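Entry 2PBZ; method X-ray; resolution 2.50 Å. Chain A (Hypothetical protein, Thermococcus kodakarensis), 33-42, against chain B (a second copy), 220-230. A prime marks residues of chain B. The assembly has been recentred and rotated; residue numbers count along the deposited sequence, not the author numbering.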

# COMPACT_ATOMS: atom_id res chain seq x y z
N PRO A 33 -19.08 -4.72 25.58
CA PRO A 33 -18.15 -5.34 26.53
C PRO A 33 -17.10 -6.23 25.88
O PRO A 33 -15.93 -6.19 26.26
CB PRO A 33 -19.08 -6.10 27.48
CG PRO A 33 -20.26 -6.42 26.60
CD PRO A 33 -20.46 -5.13 25.85
N LYS A 34 -17.49 -7.01 24.88
CA LYS A 34 -16.55 -7.90 24.21
C LYS A 34 -15.43 -7.17 23.46
O LYS A 34 -14.29 -7.64 23.46
CB LYS A 34 -17.28 -8.82 23.23
CG LYS A 34 -16.38 -9.90 22.65
CD LYS A 34 -17.12 -10.77 21.63
CE LYS A 34 -16.18 -11.83 21.03
NZ LYS A 34 -16.89 -12.89 20.24
N ARG A 35 -15.75 -6.03 22.85
CA ARG A 35 -14.75 -5.28 22.10
C ARG A 35 -14.01 -4.19 22.87
O ARG A 35 -13.01 -3.69 22.38
CB ARG A 35 -15.41 -4.65 20.86
CG ARG A 35 -15.68 -5.59 19.70
CD ARG A 35 -16.39 -4.86 18.55
NE ARG A 35 -16.38 -5.62 17.28
CZ ARG A 35 -16.73 -6.90 17.15
NH1 ARG A 35 -17.10 -7.62 18.22
NH2 ARG A 35 -16.72 -7.48 15.95
N ARG A 36 -14.47 -3.84 24.07
CA ARG A 36 -13.80 -2.76 24.80
C ARG A 36 -12.36 -2.96 25.27
O ARG A 36 -11.64 -1.98 25.42
CB ARG A 36 -14.64 -2.32 26.00
CG ARG A 36 -14.68 -3.27 27.16
CD ARG A 36 -14.90 -2.51 28.47
NE ARG A 36 -13.65 -2.04 29.05
CZ ARG A 36 -12.66 -2.84 29.45
NH1 ARG A 36 -12.77 -4.17 29.35
NH2 ARG A 36 -11.55 -2.32 29.96
N PRO A 37 -11.93 -4.20 25.54
CA PRO A 37 -10.54 -4.35 25.99
C PRO A 37 -9.57 -3.65 25.04
O PRO A 37 -8.74 -2.84 25.43
CB PRO A 37 -10.35 -5.86 26.00
CG PRO A 37 -11.72 -6.37 26.33
CD PRO A 37 -12.63 -5.49 25.50
N PHE A 38 -9.72 -3.95 23.75
CA PHE A 38 -8.88 -3.35 22.73
C PHE A 38 -8.96 -1.82 22.67
O PHE A 38 -7.94 -1.13 22.69
CB PHE A 38 -9.25 -3.91 21.36
CG PHE A 38 -8.59 -3.19 20.24
CD1 PHE A 38 -7.22 -3.25 20.08
CD2 PHE A 38 -9.34 -2.41 19.37
CE1 PHE A 38 -6.59 -2.53 19.07
CE2 PHE A 38 -8.71 -1.69 18.36
CZ PHE A 38 -7.33 -1.75 18.22
N TYR A 39 -10.18 -1.29 22.57
CA TYR A 39 -10.37 0.15 22.48
C TYR A 39 -10.03 0.93 23.75
O TYR A 39 -9.64 2.09 23.67
CB TYR A 39 -11.80 0.47 22.06
CG TYR A 39 -12.17 0.00 20.67
CD1 TYR A 39 -12.74 -1.25 20.46
CD2 TYR A 39 -11.97 0.83 19.56
CE1 TYR A 39 -13.10 -1.67 19.18
CE2 TYR A 39 -12.33 0.42 18.27
CZ TYR A 39 -12.90 -0.83 18.08
OH TYR A 39 -13.27 -1.22 16.81
N SER A 40 -10.16 0.32 24.92
CA SER A 40 -9.85 1.04 26.14
C SER A 40 -8.35 1.24 26.29
O SER A 40 -7.90 2.11 27.02
CB SER A 40 -10.41 0.31 27.36
OG SER A 40 -9.96 -1.02 27.42
N SER A 41 -7.57 0.43 25.59
CA SER A 41 -6.11 0.54 25.66
C SER A 41 -5.60 1.62 24.71
O SER A 41 -4.40 1.88 24.66
CB SER A 41 -5.46 -0.81 25.30
OG SER A 41 -5.54 -1.08 23.91
N LEU A 42 -6.51 2.25 23.98
CA LEU A 42 -6.12 3.29 23.03
C LEU A 42 -6.16 4.71 23.60
O LEU A 42 -7.18 5.17 24.09
CB LEU A 42 -7.02 3.21 21.78
CG LEU A 42 -7.07 1.85 21.11
CD1 LEU A 42 -8.04 1.88 19.97
CD2 LEU A 42 -5.69 1.45 20.63
N ARG B 220 -10.00 -4.63 8.21
CA ARG B 220 -11.37 -4.22 8.55
C ARG B 220 -11.37 -4.09 10.08
O ARG B 220 -11.05 -5.04 10.80
CB ARG B 220 -12.36 -5.30 8.12
CG ARG B 220 -13.81 -4.86 8.20
CD ARG B 220 -14.68 -5.96 8.81
NE ARG B 220 -15.11 -6.95 7.83
CZ ARG B 220 -16.23 -6.84 7.12
NH1 ARG B 220 -17.01 -5.79 7.29
NH2 ARG B 220 -16.58 -7.78 6.25
N GLU B 221 -11.72 -2.90 10.57
CA GLU B 221 -11.71 -2.59 12.00
C GLU B 221 -12.39 -3.57 12.94
O GLU B 221 -11.94 -3.76 14.08
CB GLU B 221 -12.28 -1.19 12.23
CG GLU B 221 -12.03 -0.67 13.62
CD GLU B 221 -12.51 0.73 13.81
OE1 GLU B 221 -11.98 1.63 13.14
OE2 GLU B 221 -13.42 0.92 14.64
N SER B 222 -13.47 -4.20 12.49
CA SER B 222 -14.19 -5.15 13.33
C SER B 222 -13.39 -6.41 13.71
O SER B 222 -13.80 -7.18 14.57
CB SER B 222 -15.48 -5.58 12.63
OG SER B 222 -15.20 -6.50 11.60
N LEU B 223 -12.23 -6.61 13.08
CA LEU B 223 -11.40 -7.78 13.36
C LEU B 223 -10.26 -7.51 14.32
O LEU B 223 -9.73 -8.44 14.92
CB LEU B 223 -10.79 -8.32 12.06
CG LEU B 223 -11.71 -8.62 10.88
CD1 LEU B 223 -10.86 -8.74 9.61
CD2 LEU B 223 -12.49 -9.90 11.15
N LEU B 224 -9.88 -6.25 14.48
CA LEU B 224 -8.76 -5.91 15.34
C LEU B 224 -8.89 -6.32 16.81
O LEU B 224 -7.95 -6.84 17.40
CB LEU B 224 -8.46 -4.42 15.26
CG LEU B 224 -8.01 -3.97 13.88
CD1 LEU B 224 -7.77 -2.48 13.93
CD2 LEU B 224 -6.74 -4.72 13.47
N PRO B 225 -10.06 -6.07 17.42
CA PRO B 225 -10.25 -6.43 18.84
C PRO B 225 -9.88 -7.89 19.11
O PRO B 225 -9.20 -8.21 20.08
CB PRO B 225 -11.73 -6.14 19.06
CG PRO B 225 -11.97 -4.98 18.14
CD PRO B 225 -11.26 -5.40 16.89
N GLN B 226 -10.35 -8.77 18.24
CA GLN B 226 -10.09 -10.19 18.34
C GLN B 226 -8.59 -10.49 18.34
O GLN B 226 -8.11 -11.31 19.10
CB GLN B 226 -10.76 -10.88 17.16
CG GLN B 226 -11.66 -12.03 17.52
CD GLN B 226 -10.88 -13.26 17.86
OE1 GLN B 226 -10.57 -13.52 19.04
NE2 GLN B 226 -10.53 -14.03 16.84
N LEU B 227 -7.86 -9.82 17.46
CA LEU B 227 -6.43 -10.02 17.33
C LEU B 227 -5.70 -9.51 18.55
O LEU B 227 -4.72 -10.10 18.98
CB LEU B 227 -5.92 -9.31 16.07
CG LEU B 227 -6.34 -9.94 14.74
CD1 LEU B 227 -5.91 -9.07 13.60
CD2 LEU B 227 -5.73 -11.33 14.61
N TYR B 228 -6.19 -8.40 19.09
CA TYR B 228 -5.62 -7.80 20.28
C TYR B 228 -5.74 -8.79 21.44
O TYR B 228 -4.81 -8.92 22.24
CB TYR B 228 -6.36 -6.51 20.63
CG TYR B 228 -5.90 -5.88 21.91
CD1 TYR B 228 -4.63 -5.32 22.01
CD2 TYR B 228 -6.73 -5.83 23.02
CE1 TYR B 228 -4.20 -4.73 23.19
CE2 TYR B 228 -6.31 -5.25 24.20
CZ TYR B 228 -5.05 -4.70 24.28
OH TYR B 228 -4.63 -4.07 25.42
N ASP B 229 -6.89 -9.45 21.54
CA ASP B 229 -7.15 -10.43 22.59
C ASP B 229 -6.15 -11.57 22.47
O ASP B 229 -5.56 -12.01 23.46
CB ASP B 229 -8.57 -10.98 22.48
CG ASP B 229 -9.63 -9.92 22.77
OD1 ASP B 229 -9.42 -9.07 23.66
OD2 ASP B 229 -10.69 -9.95 22.11
N TYR B 230 -5.98 -12.06 21.25
CA TYR B 230 -5.03 -13.13 21.01
C TYR B 230 -3.64 -12.66 21.41
O TYR B 230 -2.89 -13.40 22.05
CB TYR B 230 -5.03 -13.52 19.54
CG TYR B 230 -6.24 -14.32 19.10
CD1 TYR B 230 -6.61 -14.35 17.75
CD2 TYR B 230 -7.01 -15.04 20.01
CE1 TYR B 230 -7.72 -15.07 17.32
CE2 TYR B 230 -8.13 -15.77 19.59
CZ TYR B 230 -8.48 -15.78 18.24
OH TYR B 230 -9.58 -16.47 17.80
O HOH W 1 -12.86 -8.14 21.12
O HOH W 2 -11.01 -6.27 22.76

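A short helix of chain A (36–40) crosses a longer chain B helix, of which 224–230 lies in this stretch, almost at right angles (87°), their axes 8.5 Å apart at closest approach; the nearest CA pair is Phe38 CA and Pro225′ CA, 5.1 Å apart. Walking along chain A, Lys34 contributes mainly its backbone: water 1 lies 2.8 Å from Lys34 O and 3.0 Å from Asp229′ OD2, between two acceptors, which cannot bond each other, and is placed to donate to either. Arg35 has the length to reach along the partner. Its CG packs 4.0 Å from Pro225′ CB, while the extended chain carries NH2 to 3.2 Å from Ser222′ O, placing positive charge beside a carbonyl.

Pro37 points its CB toward chain B and rests against the Tyr228′ ring, with Pro37 CB 4.5 Å from Tyr228′ CE2; proline's compact apolar ring suits packing against these aromatic carbons. Phe38 has the largest covered area of any residue here. Pro225′ N and Leu224′ CB lie over one face of its ring, and Phe38 CZ approaches Leu224′ CB to 4.1 Å. The Phe38 edge turns toward the face of Tyr228′ in an offset edge-to-face pair, centroids 5.4 Å apart and planes at 63°. The flat, apolar ring can thus offer a face to Leu224′ and Pro225′ and an edge to Tyr228′. Phe38 N donates to the oxygen of water 2 at 2.8 Å.

Tyr39 directs CB away from chain B, yet its long ring brings the far end back: Tyr39 CE1 sits 3.6 Å from Pro225′ CG, and Tyr39 OH lies 3.1 Å from Glu221′ OE2, near the ring plane. Tyrosine thus combines an apolar flank with a polar tip. Finally, Ser41 points its CB toward chain B, with Ser41 CB 3.4 Å from Tyr228′ OH, while Ser41 OG donates to Phe38 O at 2.7 Å within its own chain.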